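Local coordinates for ripening-associated protein (Musa acuminata, PDB 4PIT) that binds mannose-containing glycans as a jacalin-related plant lectin, here holding dimannose in its sugar pockets, at residues R25-K30 against D41-Y46; V87-L92 against D133-Y138. The protein carries 1 engineered substitution. All blocks are in the same frame, centred on the assembly; numbering follows the deposited sequence.

Contact 1: R25-K30 against D41-Y46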
loop_
_atom_site.group_PDB
_atom_site.type_symbol
_atom_site.label_atom_id
_atom_site.label_comp_id
_atom_site.label_asym_id
_atom_site.label_seq_id
_atom_site.Cartn_x
_atom_site.Cartn_y
_atom_site.Cartn_z
ATOM N N ARG B 25 -1.621 -20.668 -5.637
ATOM C CA ARG B 25 -1.059 -20.716 -4.296
ATOM C C ARG B 25 0.446 -20.452 -4.395
ATOM O O ARG B 25 1.193 -21.308 -4.872
ATOM C CB ARG B 25 -1.319 -22.056 -3.622
ATOM C CG ARG B 25 -0.726 -22.056 -2.219
ATOM C CD ARG B 25 -0.854 -23.397 -1.554
ATOM N NE ARG B 25 -0.278 -23.355 -0.215
ATOM C CZ ARG B 25 -0.375 -24.349 0.663
ATOM N NH1 ARG B 25 -1.017 -25.469 0.342
ATOM N NH2 ARG B 25 0.174 -24.236 1.864
ATOM N N ILE B 26 0.890 -19.295 -3.919
ATOM C CA ILE B 26 2.324 -18.978 -3.939
ATOM C C ILE B 26 3.018 -19.898 -2.963
ATOM O O ILE B 26 2.600 -19.946 -1.786
ATOM C CB ILE B 26 2.589 -17.506 -3.572
ATOM C CG1 ILE B 26 1.994 -16.542 -4.601
ATOM C CG2 ILE B 26 4.084 -17.229 -3.380
ATOM C CD1 ILE B 26 1.722 -15.140 -3.931
ATOM N N ILE B 27 4.094 -20.585 -3.409
ATOM C CA ILE B 27 4.849 -21.422 -2.460
ATOM C C ILE B 27 6.249 -20.852 -2.217
ATOM O O ILE B 27 6.795 -21.086 -1.141
ATOM C CB ILE B 27 4.864 -22.901 -2.849
ATOM C CG1 ILE B 27 5.544 -23.161 -4.182
ATOM C CG2 ILE B 27 3.422 -23.480 -2.809
ATOM C CD1 ILE B 27 5.934 -24.721 -4.391
ATOM N N SER B 28 6.837 -20.107 -3.179
ATOM C CA SER B 28 8.126 -19.476 -2.936
ATOM C C SER B 28 8.327 -18.318 -3.895
ATOM O O SER B 28 7.697 -18.243 -4.964
ATOM C CB SER B 28 9.288 -20.456 -3.018
ATOM O OG SER B 28 9.439 -20.979 -4.321
ATOM N N VAL B 29 9.157 -17.368 -3.452
ATOM C CA VAL B 29 9.537 -16.211 -4.229
ATOM C C VAL B 29 11.056 -16.160 -4.213
ATOM O O VAL B 29 11.637 -16.163 -3.137
ATOM C CB VAL B 29 8.893 -14.913 -3.659
ATOM C CG1 VAL B 29 9.418 -13.665 -4.370
ATOM C CG2 VAL B 29 7.354 -14.967 -3.756
ATOM N N LYS B 30 11.690 -16.039 -5.375
ATOM C CA LYS B 30 13.141 -15.937 -5.456
ATOM C C LYS B 30 13.431 -14.578 -6.010
ATOM O O LYS B 30 13.037 -14.288 -7.148
ATOM C CB LYS B 30 13.699 -17.057 -6.357
ATOM C CG LYS B 30 15.211 -17.144 -6.387
ATOM C CD LYS B 30 15.675 -18.319 -7.262
ATOM C CE LYS B 30 15.502 -19.683 -6.630
ATOM N NZ LYS B 30 15.861 -20.758 -7.608
ATOM N N ASP B 41 11.477 -14.812 -9.460
ATOM C CA ASP B 41 10.843 -16.057 -9.858
ATOM C C ASP B 41 9.705 -16.241 -8.885
ATOM O O ASP B 41 9.940 -16.147 -7.678
ATOM C CB ASP B 41 11.752 -17.281 -9.782
ATOM C CG ASP B 41 12.757 -17.468 -10.875
ATOM O OD1 ASP B 41 12.653 -16.766 -11.906
ATOM O OD2 ASP B 41 13.620 -18.345 -10.728
ATOM N N VAL B 42 8.500 -16.501 -9.360
ATOM C CA VAL B 42 7.409 -16.821 -8.459
ATOM C C VAL B 42 7.047 -18.243 -8.738
ATOM O O VAL B 42 6.783 -18.592 -9.904
ATOM C CB VAL B 42 6.173 -15.893 -8.587
ATOM C CG1 VAL B 42 5.064 -16.277 -7.610
ATOM C CG2 VAL B 42 6.559 -14.401 -8.443
ATOM N N THR B 43 7.074 -19.092 -7.692
ATOM C CA THR B 43 6.711 -20.508 -7.841
ATOM C C THR B 43 5.405 -20.720 -7.130
ATOM O O THR B 43 5.245 -20.291 -5.979
ATOM C CB THR B 43 7.836 -21.433 -7.320
ATOM O OG1 THR B 43 9.047 -21.173 -8.053
ATOM C CG2 THR B 43 7.495 -22.934 -7.491
ATOM N N PHE B 44 4.465 -21.376 -7.815
ATOM C CA PHE B 44 3.149 -21.570 -7.251
ATOM C C PHE B 44 2.594 -22.927 -7.622
ATOM O O PHE B 44 3.113 -23.584 -8.537
ATOM C CB PHE B 44 2.208 -20.460 -7.765
ATOM C CG PHE B 44 2.069 -20.415 -9.270
ATOM C CD1 PHE B 44 1.143 -21.230 -9.924
ATOM C CD2 PHE B 44 2.861 -19.561 -10.031
ATOM C CE1 PHE B 44 1.034 -21.214 -11.325
ATOM C CE2 PHE B 44 2.729 -19.532 -11.427
ATOM C CZ PHE B 44 1.806 -20.339 -12.049
ATOM N N THR B 45 1.559 -23.356 -6.902
ATOM C CA THR B 45 0.857 -24.593 -7.210
ATOM C C THR B 45 -0.572 -24.261 -7.576
ATOM O O THR B 45 -1.160 -23.268 -7.110
ATOM C CB THR B 45 0.925 -25.608 -6.052
ATOM O OG1 THR B 45 0.275 -25.037 -4.924
ATOM C CG2 THR B 45 2.363 -26.022 -5.687
ATOM N N TYR B 46 -1.152 -25.112 -8.408
ATOM C CA TYR B 46 -2.527 -24.938 -8.870
ATOM C C TYR B 46 -2.973 -26.278 -9.356
ATOM O O TYR B 46 -2.301 -26.846 -10.212
ATOM C CB TYR B 46 -2.585 -23.875 -9.984
ATOM C CG TYR B 46 -3.972 -23.431 -10.395
ATOM C CD1 TYR B 46 -4.874 -22.928 -9.456
ATOM C CD2 TYR B 46 -4.335 -23.379 -11.738
ATOM C CE1 TYR B 46 -6.131 -22.454 -9.841
ATOM C CE2 TYR B 46 -5.585 -22.902 -12.133
ATOM C CZ TYR B 46 -6.474 -22.432 -11.181
ATOM O OH TYR B 46 -7.709 -21.977 -11.587
HETATM O O HOH W 1 10.647 -19.327 -7.077
HETATM O O HOH W 2 13.387 -20.520 -9.211
#
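A classic beta bulge interrupts the antiparallel hairpin of strands 25-33 and 37-46, where I27 and S28 both face T43. T43 O accepts two backbone hydrogen bonds, from I27 N at 2.8 Å and from S28 N at a longer 3.2 Å, and the register slips by one residue. Before the bulge R25 pairs with T45; S28, its second residue, pairs with T43, and beyond it K30 pairs with D41. The extra residue, I27, lays its side chain obliquely over T43, CG1 lying 3.8 Å from T43 CG2, while I27 CG2 meets T45 CG2. S28 OG, set between its own N and carbonyl carbon (chi1 65°), packs against T43 CB at 3.4 Å. T43 OG1 bonds to T52 and, at 2.6 Å, to a water. K30 and D41 run side by side; their charged ends, NZ and OD2, stay 4.5 Å apart and share a bridging water, while OD1 of D41 bonds to H54. On the face opposite S28 and T43, I26 CG1 approaches V42 CG1 at 4.3 Å, both side chains resting on F124 of strand 118-128. Two residues facing one define the classic bulge of this hairpin, in a jacalin-type beta-prism sheet whose apolar face turns inward.

Contact 2: V87-L92 against D133-Y138. With MAN (alpha-D-mannopyranose), chain F.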
loop_
_atom_site.group_PDB
_atom_site.type_symbol
_atom_site.label_atom_id
_atom_site.label_comp_id
_atom_site.label_asym_id
_atom_site.label_seq_id
_atom_site.Cartn_x
_atom_site.Cartn_y
_atom_site.Cartn_z
ATOM N N VAL B 87 13.622 3.812 -13.980
ATOM C CA VAL B 87 12.980 3.895 -12.672
ATOM C C VAL B 87 12.621 2.460 -12.331
ATOM O O VAL B 87 11.711 1.894 -12.955
ATOM C CB VAL B 87 11.753 4.841 -12.710
ATOM C CG1 VAL B 87 11.015 4.814 -11.361
ATOM C CG2 VAL B 87 12.195 6.270 -13.045
ATOM N N VAL B 88 13.328 1.869 -11.369
ATOM C CA VAL B 88 13.130 0.448 -11.052
ATOM C C VAL B 88 13.099 0.211 -9.552
ATOM O O VAL B 88 13.263 1.144 -8.756
ATOM C CB VAL B 88 14.294 -0.387 -11.688
ATOM C CG1 VAL B 88 14.350 -0.230 -13.216
ATOM C CG2 VAL B 88 15.648 -0.040 -11.042
ATOM N N LEU B 89 12.880 -1.044 -9.150
ATOM C CA LEU B 89 12.964 -1.369 -7.737
ATOM C C LEU B 89 14.431 -1.455 -7.378
ATOM O O LEU B 89 15.157 -2.318 -7.897
ATOM C CB LEU B 89 12.243 -2.697 -7.447
ATOM C CG LEU B 89 10.724 -2.624 -7.555
ATOM C CD1 LEU B 89 10.185 -3.989 -7.771
ATOM C CD2 LEU B 89 10.111 -1.954 -6.295
ATOM N N GLY B 90 14.891 -0.534 -6.533
ATOM C CA GLY B 90 16.266 -0.571 -6.039
ATOM C C GLY B 90 16.466 -1.550 -4.893
ATOM O O GLY B 90 17.560 -2.100 -4.706
ATOM N N LYS B 91 15.394 -1.748 -4.097
ATOM C CA LYS B 91 15.351 -2.654 -2.949
ATOM C C LYS B 91 13.967 -3.246 -2.857
ATOM O O LYS B 91 12.998 -2.528 -3.119
ATOM C CB LYS B 91 15.675 -1.923 -1.637
ATOM C CG LYS B 91 17.028 -1.264 -1.591
ATOM C CD LYS B 91 17.360 -0.792 -0.201
ATOM C CE LYS B 91 18.716 -0.153 -0.224
ATOM N NZ LYS B 91 19.076 0.395 1.123
ATOM N N LEU B 92 13.876 -4.499 -2.415
ATOM C CA LEU B 92 12.580 -5.159 -2.231
ATOM C C LEU B 92 12.675 -6.181 -1.115
ATOM O O LEU B 92 13.550 -7.044 -1.109
ATOM C CB LEU B 92 12.139 -5.835 -3.541
ATOM C CG LEU B 92 10.799 -6.613 -3.513
ATOM C CD1 LEU B 92 9.629 -5.656 -3.315
ATOM C CD2 LEU B 92 10.590 -7.348 -4.821
ATOM N N ASP B 133 11.154 -3.419 -13.079
ATOM C CA ASP B 133 10.651 -2.050 -13.116
ATOM C C ASP B 133 9.634 -1.755 -12.057
ATOM O O ASP B 133 9.670 -0.672 -11.469
ATOM C CB ASP B 133 10.017 -1.756 -14.476
ATOM C CG ASP B 133 11.026 -1.836 -15.605
ATOM O OD1 ASP B 133 11.485 -2.973 -15.917
ATOM O OD2 ASP B 133 11.423 -0.762 -16.127
ATOM N N ALA B 134 8.696 -2.701 -11.816
ATOM C CA ALA B 134 7.628 -2.398 -10.853
ATOM C C ALA B 134 7.015 -3.671 -10.323
ATOM O O ALA B 134 7.063 -4.715 -10.973
ATOM C CB ALA B 134 6.551 -1.550 -11.520
ATOM N N ILE B 135 6.413 -3.566 -9.143
ATOM C CA ILE B 135 5.709 -4.713 -8.547
ATOM C C ILE B 135 4.483 -4.223 -7.793
ATOM O O ILE B 135 4.509 -3.181 -7.151
ATOM C CB ILE B 135 6.665 -5.552 -7.647
ATOM C CG1 ILE B 135 6.021 -6.925 -7.318
ATOM C CG2 ILE B 135 7.080 -4.778 -6.382
ATOM C CD1 ILE B 135 7.026 -7.983 -6.666
ATOM N N GLY B 136 3.419 -5.016 -7.861
ATOM C CA GLY B 136 2.189 -4.812 -7.114
ATOM C C GLY B 136 1.665 -6.168 -6.682
ATOM O O GLY B 136 2.202 -7.224 -7.066
ATOM N N VAL B 137 0.638 -6.140 -5.824
ATOM C CA VAL B 137 0.097 -7.379 -5.262
ATOM C C VAL B 137 -1.411 -7.444 -5.277
ATOM O O VAL B 137 -2.097 -6.420 -5.217
ATOM C CB VAL B 137 0.590 -7.603 -3.794
ATOM C CG1 VAL B 137 2.092 -7.898 -3.736
ATOM C CG2 VAL B 137 0.233 -6.458 -2.868
ATOM N N TYR B 138 -1.916 -8.666 -5.358
ATOM C CA TYR B 138 -3.320 -8.992 -5.097
ATOM C C TYR B 138 -3.451 -9.257 -3.624
ATOM O O TYR B 138 -2.515 -9.828 -3.042
ATOM C CB TYR B 138 -3.763 -10.245 -5.851
ATOM C CG TYR B 138 -3.944 -10.035 -7.334
ATOM C CD1 TYR B 138 -2.850 -10.034 -8.200
ATOM C CD2 TYR B 138 -5.212 -9.913 -7.885
ATOM C CE1 TYR B 138 -3.014 -9.883 -9.574
ATOM C CE2 TYR B 138 -5.394 -9.774 -9.259
ATOM C CZ TYR B 138 -4.293 -9.742 -10.104
ATOM O OH TYR B 138 -4.484 -9.577 -11.457
HETATM C C1 MAN F . 15.805 -2.054 -20.231
HETATM C C2 MAN F . 14.488 -2.051 -20.994
HETATM C C3 MAN F . 13.537 -1.007 -20.413
HETATM C C4 MAN F . 13.361 -1.221 -18.910
HETATM C C5 MAN F . 14.722 -1.275 -18.220
HETATM C C6 MAN F . 14.634 -1.622 -16.756
HETATM O O2 MAN F . 13.911 -3.352 -20.869
HETATM O O3 MAN F . 12.277 -1.043 -21.072
HETATM O O4 MAN F . 12.629 -0.127 -18.360
HETATM O O5 MAN F . 15.564 -2.275 -18.831
HETATM O O6 MAN F . 14.070 -2.926 -16.578
HETATM O O HOH W 3 10.750 1.616 -15.407
#
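With CG1 of I135 anti to the backbone N (chi1 -166°), its CG2 falls between N and the carbonyl carbon, and this methyl meets L89; L92, its CG likewise anti to N (chi1 179°), reaches the same isoleucine with both methyls. L89 CD1 presses on I135 CG2 at 3.5 Å, tighter than usual for two carbons, the side chains crossing at about a right angle. L92 CD2 lies 4.1 Å from I135 CD1, and L92 CD1 approaches I135 CG2. F112 of strand 110-116 touches both leucines, and F124 of strand 118-128 packs on I135, so the cluster is buried between sheets. L89 and L92, before and after the corner at G90, reach neighbouring parts of I135 from the same side. Toward the sugar, D133 holds mannose with both carboxylate oxygens: OD1 accepts from O6 at 2.7 Å and OD2 from O4 at 2.6 Å. OD2 also takes a bond from a water that donates to V87 O, linking the carboxylate to the backbone of strand 86-96, in another sheet. V88 CG1 lies 3.8 Å from C6 of the mannose, adding an apolar contact beside the polar grip. The sugar is bonded as well to the backbone N of G15, K130 and F131. An aspartate gripping O4 and O6 among backbone N-H donors is the signature of the mannose site in jacalin-related lectins.

In the fold
Contact 1 closes before contact 2 opens along the chain, and both lie within one jacalin-like lectin domain. Their centres are about 17 Å apart and their nearest atoms about 6 Å, without touching. Contact 1 joins neighbouring strands of a single sheet, 25-33 and 37-46; contact 2 spans two others, bringing strand 86-96 against strand 134-140. Together they draw on all three antiparallel sheets of the beta-prism. F124 of strand 118-128 links them in the interior, packing on I26, V29 and V42 of contact 1 and on I135 of contact 2. Contact 2 reaches the bound mannose directly, whereas contact 1 belongs to the body of the prism.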